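PDB 4JJA: conserved hypothetical exported protein from Bacteroides fragilis, which probably acts on peptidoglycan as an exo-beta-N-acetylmuramidase of the NamZ (DUF1343) family. Local coordinates for residues D108-Y120 against P217-P231. Numbering follows the deposited sequence. Where two conformers were deposited one is given.
Sequences DIQDVGLRFYTYY and PSPNLPNMKAIYLYP. With GOL (glycerol), chain D.
Tyr-230, on the helix that begins at Met-224, lays its ring among Val-112, Leu-114, Phe-116 and Tyr-117. With CG anti to the backbone N (chi1 -177°) the ring reaches out from the helix, and Leu-114 CG lies 3.6 Å from Tyr-230 CD2. Phe-116 directs its edge at a face of Tyr-230 in an offset edge-to-face pair, centroids 5.6 Å apart and planes at 78°. Leucine suits its place because its forked end spans two neighbours: Leu-114 CD1 meets Pro-231 CB at 3.8 Å, while CD2 touches both the Tyr-230 ring and Pro-231, whose buried O has no polar partner. The methyls of Val-112 part, CG1 meeting Pro-217 CG at 3.6 Å and CG2 turning to Tyr-230 while also lying over the rim of one face of Tyr-117.

This tight apolar part gives way to a polar, wetter border. There Tyr-117 OH hydrogen-bonds Ser-218 OG (2.7 Å), a small hydroxyl that also bonds glycerol O1 at 2.8 Å. Glycerol C3 sits over the centre of the Tyr-117 face opposite Val-112, and its O3 accepts from Thr-118 N (2.8 Å). A water donates to both Gln-110 O and Pro-217 O, bridging the backbones, and Tyr-230 OH bonds a second glycerol.

Segment 108-120 links parallel strand 104-107 to helix 119-132, so the aromatic cluster joins the C-terminal end of a Rossmann-like sheet to helix 224-233. Loops there commonly form the binding site in such folds; the glycerols, though probably from the crystallisation liquor, may mark a ligand-binding cleft.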
loop_
_atom_site.group_PDB
_atom_site.type_symbol
_atom_site.label_atom_id
_atom_site.label_comp_id
_atom_site.label_asym_id
_atom_site.label_seq_id
_atom_site.Cartn_x
_atom_site.Cartn_y
_atom_site.Cartn_z
ATOM N N ASP A 108 9.899 -4.595 -8.235
ATOM C CA ASP A 108 9.240 -3.693 -9.193
ATOM C C ASP A 108 7.745 -3.861 -9.059
ATOM O O ASP A 108 7.170 -4.745 -9.668
ATOM C CB ASP A 108 9.690 -3.907 -10.655
ATOM C CG ASP A 108 9.132 -2.823 -11.606
ATOM O OD1 ASP A 108 9.008 -1.611 -11.197
ATOM O OD2 ASP A 108 8.784 -3.169 -12.783
ATOM N N ILE A 109 7.121 -2.990 -8.276
ATOM C CA ILE A 109 5.731 -3.210 -7.943
ATOM C C ILE A 109 5.123 -1.890 -7.579
ATOM O O ILE A 109 5.801 -1.059 -6.965
ATOM C CB ILE A 109 5.578 -4.270 -6.807
ATOM C CG1 ILE A 109 4.141 -4.822 -6.723
ATOM C CG2 ILE A 109 6.103 -3.768 -5.438
ATOM C CD1 ILE A 109 4.057 -6.058 -5.840
ATOM N N GLN A 110 3.853 -1.712 -7.928
ATOM C CA GLN A 110 3.144 -0.440 -7.675
ATOM C C GLN A 110 2.372 -0.505 -6.359
ATOM O O GLN A 110 1.405 -1.265 -6.225
ATOM C CB GLN A 110 2.203 -0.095 -8.833
ATOM C CG GLN A 110 1.502 1.238 -8.646
ATOM C CD GLN A 110 2.487 2.400 -8.600
ATOM O OE1 GLN A 110 3.160 2.681 -9.584
ATOM N NE2 GLN A 110 2.581 3.068 -7.459
ATOM N N ASP A 111 2.759 0.377 -5.419
ATOM C CA ASP A 111 2.194 0.521 -4.102
ATOM C C ASP A 111 1.192 1.695 -4.066
ATOM O O ASP A 111 1.159 2.522 -4.983
ATOM C CB ASP A 111 3.385 0.828 -3.119
ATOM C CG ASP A 111 2.960 0.953 -1.719
ATOM O OD1 ASP A 111 2.188 0.091 -1.263
ATOM O OD2 ASP A 111 3.366 1.956 -1.062
ATOM N N VAL A 112 0.449 1.856 -2.958
ATOM C CA VAL A 112 -0.469 2.993 -2.790
ATOM C C VAL A 112 -0.183 3.891 -1.592
ATOM O O VAL A 112 -0.879 4.857 -1.377
ATOM C CB VAL A 112 -1.944 2.548 -2.803
ATOM C CG1 VAL A 112 -2.272 1.802 -4.122
ATOM C CG2 VAL A 112 -2.250 1.680 -1.638
ATOM N N GLY A 113 0.844 3.556 -0.816
ATOM C CA GLY A 113 1.312 4.443 0.261
ATOM C C GLY A 113 0.642 4.421 1.601
ATOM O O GLY A 113 0.622 5.410 2.302
ATOM N N LEU A 114 0.073 3.265 1.967
ATOM C CA LEU A 114 -0.617 3.115 3.221
ATOM C C LEU A 114 0.020 2.031 4.061
ATOM O O LEU A 114 0.404 0.967 3.585
ATOM C CB LEU A 114 -2.086 2.727 2.994
ATOM C CG LEU A 114 -3.041 3.885 2.789
ATOM C CD1 LEU A 114 -3.107 4.773 4.037
ATOM C CD2 LEU A 114 -2.731 4.628 1.487
ATOM N N ARG A 115 0.056 2.288 5.356
ATOM C CA ARG A 115 0.602 1.289 6.300
ATOM C C ARG A 115 -0.138 -0.046 6.289
ATOM O O ARG A 115 0.441 -1.071 6.553
ATOM C CB ARG A 115 0.620 1.893 7.691
ATOM C CG ARG A 115 1.357 1.100 8.728
ATOM C CD ARG A 115 1.348 1.781 10.067
ATOM N NE ARG A 115 0.034 1.846 10.638
ATOM C CZ ARG A 115 -0.423 2.839 11.407
ATOM N NH1 ARG A 115 0.322 3.905 11.679
ATOM N NH2 ARG A 115 -1.689 2.774 11.873
ATOM N N PHE A 116 -1.422 -0.029 5.971
ATOM C CA PHE A 116 -2.250 -1.210 5.952
ATOM C C PHE A 116 -2.424 -1.805 4.569
ATOM O O PHE A 116 -3.187 -2.770 4.406
ATOM C CB PHE A 116 -3.580 -1.007 6.694
ATOM C CG PHE A 116 -4.274 0.297 6.446
ATOM C CD1 PHE A 116 -4.770 0.617 5.186
ATOM C CD2 PHE A 116 -4.466 1.199 7.483
ATOM C CE1 PHE A 116 -5.447 1.823 4.953
ATOM C CE2 PHE A 116 -5.137 2.395 7.254
ATOM C CZ PHE A 116 -5.606 2.713 5.991
ATOM N N TYR A 117 -1.642 -1.319 3.579
ATOM C CA TYR A 117 -1.525 -1.944 2.252
ATOM C C TYR A 117 -0.160 -2.608 2.265
ATOM O O TYR A 117 0.848 -1.916 2.349
ATOM C CB TYR A 117 -1.650 -0.895 1.185
ATOM C CG TYR A 117 -1.855 -1.477 -0.208
ATOM C CD1 TYR A 117 -3.126 -1.700 -0.677
ATOM C CD2 TYR A 117 -0.798 -1.703 -1.075
ATOM C CE1 TYR A 117 -3.373 -2.182 -1.921
ATOM C CE2 TYR A 117 -1.003 -2.202 -2.349
ATOM C CZ TYR A 117 -2.309 -2.442 -2.769
ATOM O OH TYR A 117 -2.483 -2.920 -4.051
ATOM N N THR A 118 -0.168 -3.941 2.113
ATOM C CA THR A 118 0.858 -4.844 2.686
ATOM C C THR A 118 2.050 -5.248 1.878
ATOM O O THR A 118 2.866 -6.039 2.344
ATOM C CB THR A 118 0.231 -6.194 3.176
ATOM O OG1 THR A 118 -0.297 -6.953 2.085
ATOM C CG2 THR A 118 -0.862 -5.915 4.193
ATOM N N TYR A 119 2.195 -4.720 0.680
ATOM C CA TYR A 119 3.356 -5.116 -0.145
ATOM C C TYR A 119 4.685 -4.799 0.543
ATOM O O TYR A 119 5.620 -5.564 0.416
ATOM C CB TYR A 119 3.372 -4.450 -1.513
ATOM C CG TYR A 119 2.247 -4.803 -2.435
ATOM C CD1 TYR A 119 1.471 -5.947 -2.235
ATOM C CD2 TYR A 119 1.968 -3.985 -3.518
ATOM C CE1 TYR A 119 0.420 -6.256 -3.135
ATOM C CE2 TYR A 119 0.950 -4.295 -4.389
ATOM C CZ TYR A 119 0.176 -5.418 -4.168
ATOM O OH TYR A 119 -0.860 -5.746 -5.047
ATOM N N TYR A 120 4.780 -3.705 1.308
ATOM C CA TYR A 120 6.035 -3.409 1.951
ATOM C C TYR A 120 6.392 -4.468 3.010
ATOM O O TYR A 120 7.570 -4.640 3.349
ATOM C CB TYR A 120 6.084 -1.982 2.561
ATOM C CG TYR A 120 5.265 -1.824 3.826
ATOM C CD1 TYR A 120 5.789 -2.075 5.070
ATOM C CD2 TYR A 120 3.940 -1.487 3.752
ATOM C CE1 TYR A 120 5.031 -1.983 6.231
ATOM C CE2 TYR A 120 3.143 -1.408 4.880
ATOM C CZ TYR A 120 3.680 -1.660 6.133
ATOM O OH TYR A 120 2.924 -1.604 7.283
ATOM N N PRO A 217 -4.007 -1.275 -8.774
ATOM C CA PRO A 217 -3.093 -2.056 -7.959
ATOM C C PRO A 217 -3.735 -3.217 -7.221
ATOM O O PRO A 217 -3.073 -4.189 -6.916
ATOM C CB PRO A 217 -2.525 -1.007 -6.993
ATOM C CG PRO A 217 -3.628 0.050 -6.917
ATOM C CD PRO A 217 -4.197 0.103 -8.265
ATOM N N SER A 218 -5.027 -3.078 -6.945
ATOM C CA SER A 218 -5.895 -4.097 -6.368
ATOM C C SER A 218 -7.243 -3.937 -7.047
ATOM O O SER A 218 -7.582 -2.842 -7.472
ATOM C CB SER A 218 -6.161 -3.858 -4.873
ATOM O OG SER A 218 -5.014 -3.864 -4.118
ATOM N N PRO A 219 -8.067 -4.999 -7.116
ATOM C CA PRO A 219 -9.306 -4.869 -7.918
ATOM C C PRO A 219 -10.244 -3.744 -7.426
ATOM O O PRO A 219 -10.914 -3.082 -8.215
ATOM C CB PRO A 219 -9.935 -6.239 -7.775
ATOM C CG PRO A 219 -8.721 -7.169 -7.699
ATOM C CD PRO A 219 -7.744 -6.410 -6.844
ATOM N N ASN A 220 -10.330 -3.586 -6.104
ATOM C CA ASN A 220 -11.243 -2.608 -5.493
ATOM C C ASN A 220 -10.611 -1.235 -5.267
ATOM O O ASN A 220 -11.191 -0.407 -4.597
ATOM C CB ASN A 220 -11.931 -3.180 -4.226
ATOM C CG ASN A 220 -12.930 -4.231 -4.601
ATOM O OD1 ASN A 220 -13.955 -3.921 -5.171
ATOM N ND2 ASN A 220 -12.593 -5.488 -4.376
ATOM N N LEU A 221 -9.467 -0.991 -5.896
ATOM C CA LEU A 221 -8.893 0.358 -6.028
ATOM C C LEU A 221 -8.843 0.698 -7.505
ATOM O O LEU A 221 -7.773 0.759 -8.131
ATOM C CB LEU A 221 -7.498 0.436 -5.366
ATOM C CG LEU A 221 -7.496 0.292 -3.850
ATOM C CD1 LEU A 221 -6.056 0.228 -3.340
ATOM C CD2 LEU A 221 -8.254 1.458 -3.201
ATOM N N PRO A 222 -10.029 0.896 -8.110
ATOM C CA PRO A 222 -10.075 0.887 -9.562
ATOM C C PRO A 222 -9.660 2.190 -10.167
ATOM O O PRO A 222 -9.418 2.195 -11.393
ATOM C CB PRO A 222 -11.544 0.624 -9.861
ATOM C CG PRO A 222 -12.240 1.204 -8.684
ATOM C CD PRO A 222 -11.377 0.813 -7.521
ATOM N N ASN A 223 -9.683 3.276 -9.409
ATOM C CA ASN A 223 -9.436 4.611 -9.916
ATOM C C ASN A 223 -8.672 5.468 -8.884
ATOM O O ASN A 223 -8.429 5.035 -7.750
ATOM C CB ASN A 223 -10.734 5.286 -10.403
ATOM C CG ASN A 223 -11.735 5.504 -9.286
ATOM O OD1 ASN A 223 -11.382 5.444 -8.135
ATOM N ND2 ASN A 223 -12.966 5.730 -9.627
HETATM N N MSE A 224 -8.303 6.680 -9.292
HETATM C CA MSE A 224 -7.553 7.519 -8.422
HETATM C C MSE A 224 -8.392 8.076 -7.267
HETATM O O MSE A 224 -7.859 8.306 -6.180
HETATM C CB MSE A 224 -6.822 8.626 -9.164
HETATM C CG MSE A 224 -5.737 8.086 -10.116
HETATM SE SE MSE A 224 -4.453 6.976 -9.224
HETATM C CE MSE A 224 -3.744 8.286 -8.008
ATOM N N LYS A 225 -9.676 8.245 -7.461
ATOM C CA LYS A 225 -10.542 8.696 -6.415
ATOM C C LYS A 225 -10.497 7.716 -5.230
ATOM O O LYS A 225 -10.365 8.114 -4.065
ATOM C CB LYS A 225 -11.989 8.856 -6.904
ATOM C CG LYS A 225 -12.823 9.785 -6.088
ATOM C CD LYS A 225 -12.486 11.260 -6.398
ATOM C CE LYS A 225 -13.000 11.746 -7.738
ATOM N NZ LYS A 225 -12.362 13.056 -7.972
ATOM N N ALA A 226 -10.592 6.429 -5.550
ATOM C CA ALA A 226 -10.549 5.384 -4.527
ATOM C C ALA A 226 -9.193 5.445 -3.823
ATOM O O ALA A 226 -9.107 5.315 -2.620
ATOM C CB ALA A 226 -10.749 4.022 -5.185
ATOM N N ILE A 227 -8.107 5.606 -4.576
ATOM C CA ILE A 227 -6.731 5.630 -4.013
ATOM C C ILE A 227 -6.568 6.823 -3.094
ATOM O O ILE A 227 -5.909 6.729 -2.067
ATOM C CB ILE A 227 -5.686 5.551 -5.144
ATOM C CG1 ILE A 227 -5.744 4.132 -5.734
ATOM C CG2 ILE A 227 -4.261 5.916 -4.630
ATOM C CD1 ILE A 227 -4.997 3.924 -6.980
ATOM N N TYR A 228 -7.110 7.970 -3.472
ATOM C CA TYR A 228 -7.001 9.132 -2.623
ATOM C C TYR A 228 -7.868 9.087 -1.377
ATOM O O TYR A 228 -7.510 9.632 -0.339
ATOM C CB TYR A 228 -7.274 10.417 -3.402
ATOM C CG TYR A 228 -6.286 10.701 -4.523
ATOM C CD1 TYR A 228 -4.901 10.571 -4.329
ATOM C CD2 TYR A 228 -6.700 11.202 -5.729
ATOM C CE1 TYR A 228 -3.982 10.867 -5.315
ATOM C CE2 TYR A 228 -5.791 11.521 -6.742
ATOM C CZ TYR A 228 -4.438 11.362 -6.561
ATOM O OH TYR A 228 -3.552 11.681 -7.553
ATOM N N LEU A 229 -9.036 8.464 -1.487
ATOM C CA LEU A 229 -9.937 8.277 -0.348
ATOM C C LEU A 229 -9.563 7.127 0.579
ATOM O O LEU A 229 -9.944 7.116 1.738
ATOM C CB LEU A 229 -11.387 8.103 -0.853
ATOM C CG LEU A 229 -12.081 9.389 -1.304
ATOM C CD1 LEU A 229 -13.375 9.044 -2.040
ATOM C CD2 LEU A 229 -12.341 10.289 -0.116
ATOM N N TYR A 230 -8.778 6.169 0.069
ATOM C CA TYR A 230 -8.406 4.980 0.774
ATOM C C TYR A 230 -7.896 5.243 2.205
ATOM O O TYR A 230 -8.329 4.516 3.135
ATOM C CB TYR A 230 -7.443 4.160 -0.107
ATOM C CG TYR A 230 -6.976 2.846 0.414
ATOM C CD1 TYR A 230 -7.822 1.765 0.562
ATOM C CD2 TYR A 230 -5.641 2.630 0.646
ATOM C CE1 TYR A 230 -7.369 0.545 1.038
ATOM C CE2 TYR A 230 -5.168 1.419 1.111
ATOM C CZ TYR A 230 -6.027 0.387 1.341
ATOM O OH TYR A 230 -5.528 -0.815 1.816
ATOM N N PRO A 231 -7.015 6.229 2.413
ATOM C CA PRO A 231 -6.558 6.421 3.787
ATOM C C PRO A 231 -7.647 6.690 4.805
ATOM O O PRO A 231 -7.527 6.294 5.964
ATOM C CB PRO A 231 -5.619 7.645 3.680
ATOM C CG PRO A 231 -5.196 7.644 2.262
ATOM C CD PRO A 231 -6.335 7.124 1.446
HETATM C C1 GOL D . -3.262 -6.155 -2.215
HETATM O O1 GOL D . -4.404 -6.389 -3.030
HETATM C C2 GOL D . -3.619 -5.883 -0.753
HETATM O O2 GOL D . -3.948 -7.088 -0.104
HETATM C C3 GOL D . -2.368 -5.367 -0.070
HETATM O O3 GOL D . -2.533 -5.136 1.319
HETATM O O HOH W 1 -0.107 -3.559 -7.115
#